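Local coordinates for protein Crov588 (Cafeteriavirus, PDB 6NYR) that is of unknown function but folds into a nearly closed circular leucine-rich-repeat solenoid of successive FNIP repeats, a scaffold that in other leucine-rich-repeat proteins often binds partner proteins, at residues A[412-417]-A[434-439]; A[454-459]-A[476-481]; A[366-371]-A[388-393]; A[393-398]-A[416-421]. All coordinates share one frame; numbering follows the deposited sequence.

Contact 1: residues A[412-417]-A[434-439]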
# COMPACT_ATOMS: atom_id res chain seq x y z
N LEU A 412 -20.31 0.25 -11.96
CA LEU A 412 -20.96 -0.94 -12.48
C LEU A 412 -19.92 -2.04 -12.68
O LEU A 412 -18.76 -1.78 -13.02
CB LEU A 412 -21.68 -0.68 -13.80
CG LEU A 412 -22.99 0.09 -13.90
CD1 LEU A 412 -23.96 -0.36 -12.80
CD2 LEU A 412 -22.80 1.59 -13.88
N GLY A 413 -20.35 -3.29 -12.48
CA GLY A 413 -19.44 -4.42 -12.39
C GLY A 413 -19.20 -5.13 -13.71
O GLY A 413 -19.64 -4.71 -14.78
N HIS A 414 -18.48 -6.25 -13.61
CA HIS A 414 -17.99 -6.97 -14.79
C HIS A 414 -19.08 -7.21 -15.83
O HIS A 414 -18.88 -6.93 -17.02
CB HIS A 414 -17.38 -8.30 -14.35
CG HIS A 414 -16.59 -8.99 -15.42
ND1 HIS A 414 -17.18 -9.79 -16.38
CD2 HIS A 414 -15.26 -9.00 -15.68
CE1 HIS A 414 -16.24 -10.26 -17.18
NE2 HIS A 414 -15.07 -9.80 -16.78
N ASN A 415 -20.22 -7.75 -15.42
CA ASN A 415 -21.19 -8.25 -16.38
C ASN A 415 -22.23 -7.23 -16.81
O ASN A 415 -23.02 -7.53 -17.72
CB ASN A 415 -21.92 -9.48 -15.83
CG ASN A 415 -21.03 -10.69 -15.68
OD1 ASN A 415 -19.88 -10.68 -16.12
ND2 ASN A 415 -21.56 -11.74 -15.07
N PHE A 416 -22.29 -6.05 -16.20
CA PHE A 416 -23.36 -5.13 -16.53
C PHE A 416 -23.26 -4.72 -17.99
O PHE A 416 -22.24 -4.20 -18.43
CB PHE A 416 -23.33 -3.89 -15.64
CG PHE A 416 -24.46 -2.95 -15.91
CD1 PHE A 416 -25.66 -3.09 -15.23
CD2 PHE A 416 -24.34 -1.94 -16.86
CE1 PHE A 416 -26.72 -2.23 -15.49
CE2 PHE A 416 -25.39 -1.09 -17.11
CZ PHE A 416 -26.58 -1.23 -16.43
N ASN A 417 -24.34 -4.94 -18.74
CA ASN A 417 -24.39 -4.57 -20.15
C ASN A 417 -25.84 -4.34 -20.56
O ASN A 417 -26.32 -4.89 -21.56
CB ASN A 417 -23.73 -5.65 -21.01
CG ASN A 417 -23.59 -5.22 -22.46
OD1 ASN A 417 -23.54 -4.03 -22.77
ND2 ASN A 417 -23.54 -6.20 -23.36
N PHE A 434 -17.74 2.08 -15.80
CA PHE A 434 -18.32 0.90 -16.43
C PHE A 434 -17.33 -0.26 -16.38
O PHE A 434 -16.12 -0.06 -16.54
CB PHE A 434 -18.71 1.16 -17.89
CG PHE A 434 -19.91 2.04 -18.04
CD1 PHE A 434 -21.18 1.54 -17.81
CD2 PHE A 434 -19.77 3.36 -18.43
CE1 PHE A 434 -22.29 2.34 -17.96
CE2 PHE A 434 -20.88 4.17 -18.58
CZ PHE A 434 -22.14 3.66 -18.35
N GLY A 435 -17.85 -1.46 -16.18
CA GLY A 435 -17.04 -2.65 -16.06
C GLY A 435 -16.69 -3.26 -17.41
O GLY A 435 -16.85 -2.65 -18.47
N CYS A 436 -16.21 -4.50 -17.35
CA CYS A 436 -15.68 -5.17 -18.53
C CYS A 436 -16.68 -5.16 -19.69
O CYS A 436 -16.36 -4.70 -20.79
CB CYS A 436 -15.29 -6.61 -18.17
SG CYS A 436 -14.65 -7.62 -19.52
N LYS A 437 -17.89 -5.64 -19.45
CA LYS A 437 -18.78 -6.03 -20.53
C LYS A 437 -19.65 -4.91 -21.09
O LYS A 437 -20.29 -5.11 -22.13
CB LYS A 437 -19.70 -7.16 -20.08
CG LYS A 437 -19.08 -8.53 -19.86
CD LYS A 437 -18.64 -9.09 -21.20
CE LYS A 437 -18.41 -10.59 -21.13
NZ LYS A 437 -19.77 -11.25 -21.18
N PHE A 438 -19.72 -3.74 -20.44
CA PHE A 438 -20.64 -2.72 -20.92
C PHE A 438 -20.28 -2.29 -22.34
O PHE A 438 -19.14 -1.93 -22.62
CB PHE A 438 -20.64 -1.50 -20.01
CG PHE A 438 -21.56 -0.41 -20.48
CD1 PHE A 438 -22.92 -0.46 -20.19
CD2 PHE A 438 -21.08 0.65 -21.22
CE1 PHE A 438 -23.76 0.54 -20.62
CE2 PHE A 438 -21.92 1.65 -21.66
CZ PHE A 438 -23.26 1.60 -21.36
N ASN A 439 -21.28 -2.32 -23.23
CA ASN A 439 -21.07 -1.99 -24.63
C ASN A 439 -22.40 -1.65 -25.29
O ASN A 439 -22.77 -2.25 -26.31
CB ASN A 439 -20.40 -3.16 -25.35
CG ASN A 439 -19.94 -2.80 -26.74
OD1 ASN A 439 -19.80 -1.63 -27.08
ND2 ASN A 439 -19.70 -3.81 -27.57
O HOH W 1 -20.16 -3.34 -16.92
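Leu-412 begins a contact between successive coils of the leucine-rich-repeat solenoid, in which equivalent turns lie over one another. Its CD2 methyl lies 4.2 Å from CE1 of Phe-434, the two side chains running the same way into the buried interior. Gly-413 starts a type I beta turn that closes where Phe-416 N reaches Gly-413 O at 3.3 Å. A water donates to both Gly-413 O and Phe-416 O and accepts a weak bond from Gly-435 N, so it bridges the two backbones. At His-414, CG is anti to the backbone N (chi1 -168°), which swings the ring over Cys-436. The Cys-436 CB sits over the ring face in a CH-pi contact, 3.6 Å from the centroid of His-414, while SG approaches obliquely. The in-plane bond from His-414 ND1 to Asn-415 OD1, 2.9 Å, fixes the rotation of the imidazole. The backbone His-414 O accepts from Lys-437 N at 2.9 Å, the donor nearly on the C=O axis. Phe-416 carries Leu-412 CG over one face and runs alongside Phe-438, its CD2 lying 3.9 Å from Phe-438 CD1. Last comes Asn-417, a rung of an asparagine ladder: Asn-417 OD1 accepts from Gln-440 NE2, just beyond the segment, and takes Asn-439 N at 2.9 Å from above its amide carbonyl plane.

Contact 2: residues A[454-459]-A[476-481]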
# COMPACT_ATOMS: atom_id res chain seq x y z
N LEU A 454 -15.31 9.78 -16.11
CA LEU A 454 -15.95 8.71 -16.86
C LEU A 454 -14.88 7.75 -17.36
O LEU A 454 -13.90 8.18 -17.98
CB LEU A 454 -16.76 9.26 -18.04
CG LEU A 454 -17.40 8.25 -18.99
CD1 LEU A 454 -18.39 7.35 -18.28
CD2 LEU A 454 -18.07 8.99 -20.15
N SER A 455 -15.07 6.46 -17.09
CA SER A 455 -14.14 5.44 -17.54
C SER A 455 -14.93 4.24 -18.04
O SER A 455 -15.94 3.86 -17.44
CB SER A 455 -13.18 5.02 -16.42
OG SER A 455 -13.84 4.17 -15.49
N PHE A 456 -14.45 3.64 -19.12
CA PHE A 456 -15.08 2.48 -19.73
C PHE A 456 -14.18 1.26 -19.60
O PHE A 456 -12.96 1.37 -19.46
CB PHE A 456 -15.38 2.74 -21.22
CG PHE A 456 -16.45 3.76 -21.45
CD1 PHE A 456 -16.13 5.10 -21.55
CD2 PHE A 456 -17.77 3.38 -21.60
CE1 PHE A 456 -17.12 6.05 -21.77
CE2 PHE A 456 -18.75 4.32 -21.83
CZ PHE A 456 -18.43 5.65 -21.91
N GLY A 457 -14.81 0.09 -19.65
CA GLY A 457 -14.11 -1.17 -19.51
C GLY A 457 -13.68 -1.77 -20.83
O GLY A 457 -13.66 -1.11 -21.87
N HIS A 458 -13.36 -3.07 -20.79
CA HIS A 458 -12.72 -3.72 -21.93
C HIS A 458 -13.56 -3.62 -23.19
O HIS A 458 -13.03 -3.36 -24.28
CB HIS A 458 -12.46 -5.19 -21.59
CG HIS A 458 -11.64 -5.91 -22.61
ND1 HIS A 458 -10.30 -6.20 -22.42
CD2 HIS A 458 -11.96 -6.43 -23.82
CE1 HIS A 458 -9.84 -6.85 -23.48
NE2 HIS A 458 -10.83 -7.00 -24.34
N CYS A 459 -14.88 -3.80 -23.08
CA CYS A 459 -15.69 -4.08 -24.25
C CYS A 459 -16.26 -2.85 -24.94
O CYS A 459 -16.60 -2.92 -26.13
CB CYS A 459 -16.86 -5.00 -23.89
SG CYS A 459 -16.43 -6.69 -23.42
N LEU A 476 -11.49 11.27 -18.98
CA LEU A 476 -12.11 10.29 -19.87
C LEU A 476 -11.10 9.18 -20.12
O LEU A 476 -10.03 9.41 -20.69
CB LEU A 476 -12.54 10.93 -21.19
CG LEU A 476 -13.07 9.98 -22.27
CD1 LEU A 476 -14.27 9.21 -21.74
CD2 LEU A 476 -13.43 10.74 -23.54
N GLU A 477 -11.44 7.97 -19.68
CA GLU A 477 -10.62 6.79 -19.91
C GLU A 477 -11.41 5.81 -20.76
O GLU A 477 -12.48 5.34 -20.35
CB GLU A 477 -10.22 6.13 -18.59
CG GLU A 477 -9.48 4.82 -18.77
CD GLU A 477 -8.95 4.27 -17.46
OE1 GLU A 477 -9.08 4.96 -16.43
OE2 GLU A 477 -8.40 3.15 -17.47
N LEU A 478 -10.89 5.49 -21.94
CA LEU A 478 -11.49 4.51 -22.83
C LEU A 478 -10.73 3.20 -22.72
O LEU A 478 -9.54 3.17 -22.39
CB LEU A 478 -11.49 5.02 -24.27
CG LEU A 478 -12.37 6.26 -24.44
CD1 LEU A 478 -11.87 7.16 -25.55
CD2 LEU A 478 -13.82 5.85 -24.70
N GLY A 479 -11.43 2.10 -22.99
CA GLY A 479 -10.96 0.78 -22.65
C GLY A 479 -10.31 0.05 -23.81
O GLY A 479 -10.06 0.60 -24.88
N HIS A 480 -10.03 -1.23 -23.56
CA HIS A 480 -9.24 -2.04 -24.49
C HIS A 480 -9.79 -1.97 -25.91
O HIS A 480 -9.03 -1.77 -26.86
CB HIS A 480 -9.21 -3.49 -23.99
CG HIS A 480 -8.20 -4.35 -24.69
ND1 HIS A 480 -8.43 -4.91 -25.93
CD2 HIS A 480 -6.96 -4.74 -24.32
CE1 HIS A 480 -7.36 -5.61 -26.30
NE2 HIS A 480 -6.46 -5.52 -25.34
N ASN A 481 -11.09 -2.16 -26.06
CA ASN A 481 -11.66 -2.39 -27.38
C ASN A 481 -12.14 -1.13 -28.08
O ASN A 481 -12.54 -1.22 -29.25
CB ASN A 481 -12.83 -3.38 -27.29
CG ASN A 481 -12.37 -4.79 -27.01
OD1 ASN A 481 -11.18 -5.06 -26.85
ND2 ASN A 481 -13.32 -5.72 -26.93
O HOH W 2 -16.13 -5.12 -27.86
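With CG anti to the backbone N in both His-458 (chi1 -172°) and His-480 (chi1 -168°), the two imidazoles leave their turns in the same direction and come to lie one over the other. They form an offset stack, the ring centroids of His-458 and His-480 being 4.2 Å apart and the planes tilted by only 9°. The slide places His-480 CB over the face of His-458 and His-458 CE1 over the face of His-480. Asn-481 has its CG anti to the carbonyl carbon instead, which folds OD1 back to take the N-H of His-480 ND1 at 2.9 Å, near the ring plane, and so holds that ring's rotation. His-480 stacks in turn on His-502, so the row of imidazoles continues along the solenoid. This is the parallel ladder of a leucine-rich repeat, one short strand per coil: Glu-477 N donates to Leu-454 O at 3.0 Å, and Phe-456 N donates to Glu-477 O at 2.9 Å. Past the strands, Asn-481 N still reaches His-458 O at 2.9 Å. Leu-454 CD2 meets Leu-476 CD1 at 4.1 Å on the buried face, and two residues on, beyond the strands, Phe-456 CD1 meets Leu-478 CD2 at 4.0 Å. On the other face of the sheet, Ser-455 CB packs 3.8 Å from CB of the extended Glu-477, whose OE1 is hydrogen-bonded to Tyr-475 OH.

Contact 3: residues A[366-371]-A[388-393]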
# COMPACT_ATOMS: atom_id res chain seq x y z
N LEU A 366 -23.09 1.74 -0.25
CA LEU A 366 -23.66 0.42 -0.47
C LEU A 366 -22.79 -0.32 -1.47
O LEU A 366 -22.68 0.10 -2.63
CB LEU A 366 -25.09 0.52 -1.00
CG LEU A 366 -25.78 -0.80 -1.35
CD1 LEU A 366 -25.85 -1.71 -0.14
CD2 LEU A 366 -27.17 -0.54 -1.92
N THR A 367 -22.18 -1.42 -1.03
CA THR A 367 -21.31 -2.23 -1.87
C THR A 367 -21.88 -3.64 -1.95
O THR A 367 -22.04 -4.31 -0.92
CB THR A 367 -19.88 -2.25 -1.32
OG1 THR A 367 -19.36 -0.91 -1.33
CG2 THR A 367 -18.99 -3.16 -2.14
N PHE A 368 -22.18 -4.09 -3.16
CA PHE A 368 -22.65 -5.44 -3.40
C PHE A 368 -21.47 -6.36 -3.68
O PHE A 368 -20.38 -5.91 -4.03
CB PHE A 368 -23.64 -5.50 -4.56
CG PHE A 368 -25.00 -4.94 -4.24
CD1 PHE A 368 -25.88 -5.65 -3.45
CD2 PHE A 368 -25.40 -3.71 -4.75
CE1 PHE A 368 -27.13 -5.14 -3.15
CE2 PHE A 368 -26.66 -3.21 -4.46
CZ PHE A 368 -27.52 -3.92 -3.66
N GLY A 369 -21.72 -7.66 -3.55
CA GLY A 369 -20.73 -8.67 -3.82
C GLY A 369 -20.88 -9.29 -5.20
O GLY A 369 -21.61 -8.81 -6.06
N ASP A 370 -20.16 -10.40 -5.39
CA ASP A 370 -20.09 -11.04 -6.70
C ASP A 370 -21.48 -11.31 -7.27
O ASP A 370 -21.77 -10.95 -8.42
CB ASP A 370 -19.32 -12.36 -6.59
CG ASP A 370 -17.83 -12.16 -6.44
OD1 ASP A 370 -17.36 -11.01 -6.52
OD2 ASP A 370 -17.12 -13.18 -6.28
N ASP A 371 -22.35 -11.95 -6.49
CA ASP A 371 -23.50 -12.63 -7.06
C ASP A 371 -24.77 -11.79 -7.15
O ASP A 371 -25.70 -12.19 -7.86
CB ASP A 371 -23.82 -13.90 -6.26
CG ASP A 371 -22.87 -15.04 -6.56
OD1 ASP A 371 -21.99 -14.86 -7.43
OD2 ASP A 371 -23.00 -16.10 -5.92
N LEU A 388 -22.35 3.85 -4.68
CA LEU A 388 -22.99 2.59 -5.02
C LEU A 388 -22.05 1.79 -5.91
O LEU A 388 -21.67 2.25 -6.99
CB LEU A 388 -24.33 2.82 -5.71
CG LEU A 388 -25.04 1.56 -6.21
CD1 LEU A 388 -25.33 0.61 -5.06
CD2 LEU A 388 -26.32 1.94 -6.93
N SER A 389 -21.68 0.59 -5.46
CA SER A 389 -20.79 -0.31 -6.18
C SER A 389 -21.48 -1.65 -6.39
O SER A 389 -21.90 -2.29 -5.42
CB SER A 389 -19.48 -0.48 -5.42
OG SER A 389 -18.56 -1.29 -6.13
N PHE A 390 -21.57 -2.07 -7.65
CA PHE A 390 -22.11 -3.38 -8.00
C PHE A 390 -20.97 -4.38 -8.24
O PHE A 390 -19.86 -4.01 -8.62
CB PHE A 390 -22.99 -3.31 -9.25
CG PHE A 390 -24.31 -2.61 -9.03
CD1 PHE A 390 -25.37 -3.29 -8.45
CD2 PHE A 390 -24.49 -1.30 -9.43
CE1 PHE A 390 -26.58 -2.66 -8.26
CE2 PHE A 390 -25.70 -0.66 -9.24
CZ PHE A 390 -26.75 -1.34 -8.65
N GLY A 391 -21.28 -5.66 -8.00
CA GLY A 391 -20.34 -6.74 -8.20
C GLY A 391 -20.35 -7.29 -9.61
O GLY A 391 -20.92 -6.71 -10.54
N CYS A 392 -19.72 -8.47 -9.77
CA CYS A 392 -19.45 -8.97 -11.11
C CYS A 392 -20.73 -9.33 -11.85
O CYS A 392 -20.83 -9.14 -13.06
CB CYS A 392 -18.57 -10.22 -11.06
SG CYS A 392 -17.22 -10.21 -9.89
N GLU A 393 -21.71 -9.90 -11.14
CA GLU A 393 -22.81 -10.57 -11.81
C GLU A 393 -24.07 -9.72 -11.92
O GLU A 393 -25.02 -10.15 -12.60
CB GLU A 393 -23.13 -11.89 -11.09
CG GLU A 393 -21.91 -12.80 -10.96
CD GLU A 393 -22.21 -14.27 -11.22
OE1 GLU A 393 -23.25 -14.57 -11.85
OE2 GLU A 393 -21.42 -15.12 -10.77
O HOH W 3 -18.27 -4.26 -5.63
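The rings of Phe-368 and Phe-390 are almost parallel, their planes 11° apart, yet they are slid so far that they barely overlap, and the centroids of Phe-368 and Phe-390 stand 5.5 Å apart. They meet through neighbouring carbons, with Phe-368 CD2 lying 3.7 Å from Phe-390 CD1. Leu-388 CD1 lies over one face of the Phe-390 ring, offset toward its rim, and each phenylalanine also stacks on a ring four residues later, Phe-372 or Phe-394. The other flat groups are carboxylates. Those of Asp-371 and Glu-393 point the same way with their planes 75° apart, and Asp-371 OD1 comes within 3.4 Å of Glu-393 OE2. Two like charges so close would be expected to repel, and may favour a proton on one of them. Nearby, Asp-370 OD1 touches Cys-392 SG at 3.5 Å, while the same aspartate faces a further carboxylate, that of Asp-348. Three backbone hydrogen bonds cross between the segments. Ser-389 N donates to Leu-366 O at 3.0 Å, Phe-368 N to Ser-389 O along an essentially straight 2.9 Å bond (179°), and Glu-393 N to Asp-370 O nearly along the C=O axis. A water joins Phe-368 O and Ser-389 OG. On the buried face of the strands, Leu-366 CD2 packs 3.8 Å from Leu-388 CD1. One short parallel strand per coil, with its leucine packed against that of the next coil in the interior, is characteristic of a leucine-rich-repeat solenoid; here, in the FNIP repeats, phenylalanines follow the leucines inward.

Contact 4: residues A[393-398]-A[416-421]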
# COMPACT_ATOMS: atom_id res chain seq x y z
N GLU A 393 -21.71 -9.90 -11.14
CA GLU A 393 -22.81 -10.57 -11.81
C GLU A 393 -24.07 -9.72 -11.92
O GLU A 393 -25.02 -10.15 -12.60
CB GLU A 393 -23.13 -11.89 -11.09
CG GLU A 393 -21.91 -12.80 -10.96
CD GLU A 393 -22.21 -14.27 -11.22
OE1 GLU A 393 -23.25 -14.57 -11.85
OE2 GLU A 393 -21.42 -15.12 -10.77
N PHE A 394 -24.11 -8.54 -11.32
CA PHE A 394 -25.27 -7.68 -11.51
C PHE A 394 -25.39 -7.29 -12.98
O PHE A 394 -24.45 -6.77 -13.58
CB PHE A 394 -25.17 -6.42 -10.66
CG PHE A 394 -26.38 -5.53 -10.79
CD1 PHE A 394 -27.55 -5.83 -10.12
CD2 PHE A 394 -26.34 -4.41 -11.61
CE1 PHE A 394 -28.66 -5.02 -10.24
CE2 PHE A 394 -27.46 -3.60 -11.74
CZ PHE A 394 -28.62 -3.90 -11.05
N ASN A 395 -26.57 -7.55 -13.55
CA ASN A 395 -26.81 -7.28 -14.96
C ASN A 395 -28.31 -7.12 -15.19
O ASN A 395 -28.88 -7.74 -16.08
CB ASN A 395 -26.24 -8.41 -15.82
CG ASN A 395 -26.22 -8.07 -17.29
OD1 ASN A 395 -26.30 -6.91 -17.68
ND2 ASN A 395 -26.10 -9.10 -18.13
N GLN A 396 -28.94 -6.26 -14.39
CA GLN A 396 -30.36 -5.99 -14.48
C GLN A 396 -30.59 -4.57 -14.98
O GLN A 396 -29.73 -3.70 -14.84
CB GLN A 396 -31.05 -6.17 -13.12
CG GLN A 396 -30.92 -7.55 -12.52
CD GLN A 396 -31.48 -8.63 -13.41
OE1 GLN A 396 -32.54 -8.46 -14.03
NE2 GLN A 396 -30.78 -9.75 -13.50
N GLU A 397 -31.76 -4.36 -15.57
CA GLU A 397 -32.10 -3.04 -16.08
C GLU A 397 -32.25 -2.05 -14.92
O GLU A 397 -32.76 -2.40 -13.85
CB GLU A 397 -33.40 -3.09 -16.89
CG GLU A 397 -33.26 -3.82 -18.22
CD GLU A 397 -34.54 -3.75 -19.03
OE1 GLU A 397 -35.63 -3.75 -18.43
OE2 GLU A 397 -34.45 -3.69 -20.28
N ILE A 398 -31.82 -0.82 -15.16
CA ILE A 398 -31.93 0.27 -14.18
C ILE A 398 -32.86 1.30 -14.80
O ILE A 398 -32.48 2.01 -15.73
CB ILE A 398 -30.56 0.87 -13.84
CG1 ILE A 398 -29.59 -0.24 -13.44
CG2 ILE A 398 -30.70 1.89 -12.72
CD1 ILE A 398 -28.22 0.26 -13.04
N PHE A 416 -22.29 -6.05 -16.20
CA PHE A 416 -23.36 -5.13 -16.53
C PHE A 416 -23.26 -4.72 -17.99
O PHE A 416 -22.24 -4.20 -18.43
CB PHE A 416 -23.33 -3.89 -15.64
CG PHE A 416 -24.46 -2.95 -15.91
CD1 PHE A 416 -25.66 -3.09 -15.23
CD2 PHE A 416 -24.34 -1.94 -16.86
CE1 PHE A 416 -26.72 -2.23 -15.49
CE2 PHE A 416 -25.39 -1.09 -17.11
CZ PHE A 416 -26.58 -1.23 -16.43
N ASN A 417 -24.34 -4.94 -18.74
CA ASN A 417 -24.39 -4.57 -20.15
C ASN A 417 -25.84 -4.34 -20.56
O ASN A 417 -26.32 -4.89 -21.56
CB ASN A 417 -23.73 -5.65 -21.01
CG ASN A 417 -23.59 -5.22 -22.46
OD1 ASN A 417 -23.54 -4.03 -22.77
ND2 ASN A 417 -23.54 -6.20 -23.36
N GLN A 418 -26.56 -3.53 -19.80
CA GLN A 418 -27.92 -3.13 -20.14
C GLN A 418 -27.90 -1.72 -20.70
O GLN A 418 -26.97 -0.94 -20.48
CB GLN A 418 -28.84 -3.20 -18.92
CG GLN A 418 -28.92 -4.56 -18.26
CD GLN A 418 -29.40 -5.65 -19.20
OE1 GLN A 418 -30.24 -5.41 -20.07
NE2 GLN A 418 -28.86 -6.85 -19.04
N LYS A 419 -28.96 -1.38 -21.44
CA LYS A 419 -29.04 -0.05 -22.01
C LYS A 419 -29.24 0.96 -20.89
O LYS A 419 -29.85 0.67 -19.86
CB LYS A 419 -30.21 0.05 -22.99
CG LYS A 419 -30.26 -0.95 -24.13
CD LYS A 419 -31.37 -0.52 -25.10
CE LYS A 419 -31.96 -1.66 -25.93
NZ LYS A 419 -31.04 -2.26 -26.93
N ILE A 420 -28.72 2.17 -21.09
CA ILE A 420 -28.88 3.27 -20.14
C ILE A 420 -29.49 4.43 -20.92
O ILE A 420 -28.86 4.99 -21.82
CB ILE A 420 -27.56 3.68 -19.48
CG1 ILE A 420 -26.94 2.46 -18.80
CG2 ILE A 420 -27.78 4.81 -18.49
CD1 ILE A 420 -25.75 2.77 -17.93
N ILE A 421 -30.72 4.79 -20.57
CA ILE A 421 -31.41 5.85 -21.29
C ILE A 421 -31.52 7.09 -20.41
O ILE A 421 -30.99 7.12 -19.30
CB ILE A 421 -32.80 5.38 -21.75
CG1 ILE A 421 -33.67 5.01 -20.55
CG2 ILE A 421 -32.67 4.16 -22.67
CD1 ILE A 421 -35.13 4.74 -20.91
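The tight part of this contact gathers round one oxygen. Asn-395 OD1 accepts Asn-417 N at 3.0 Å and Gln-418 NE2 at 2.9 Å, both donors standing above its carbonyl plane. Gln-418 can deliver its amide because the chain bends at chi2 (-59°), and NE2 also makes a weak bond to Asn-395 O. Just inside, the Phe-416 ring is wedged among several groups. Phe-394 CD2 approaches Phe-416 CD1 to 3.9 Å, Ile-398 CD1 lies 3.8 Å from Phe-416 CE1, and Gln-396 O comes obliquely to Phe-416 CE1 at 3.4 Å, while Gln-418 N sits over one face. The exposed side is looser: Glu-397 offers little more than its CG, 3.9 Å from Gln-418 OE1, with its carboxylate turned about at right angles to the amide. The backbones also diverge, from 4.4 Å between the CA atoms of Asn-395 and Phe-416 to 7.3 Å between those of Ile-398 and Ile-420. The asparagine ladder continues backward, Asn-373 OD1 receiving Asn-395 N and Gln-396 NE2. Both segments are loops: 393-398 leads from strand 387-389 toward strand 409-411, while 416-421 comes after the latter and heads for strand 431-433.

In the fold
Followed from the N terminus, the chain first closes contact 3, where strand 387-389 and the turn beyond it settle beside strand 365-367 one coil earlier. At Glu-393 the same chain passes into contact 4, which joins the following loops. Contact 1 opens at 412, before contact 4 has ended; the two share Phe-416 and Asn-417 and overlap, neither enclosing the other. Contact 3 closes before contact 1 opens, yet they touch, Asn-415 N lying 2.8 Å from Cys-392 O. Contact 1 in turn closes before contact 2 opens, Phe-434 packing on Phe-456 between them. Each contact brings together segments one coil apart, and together the four tie consecutive coils into one arc of the ring.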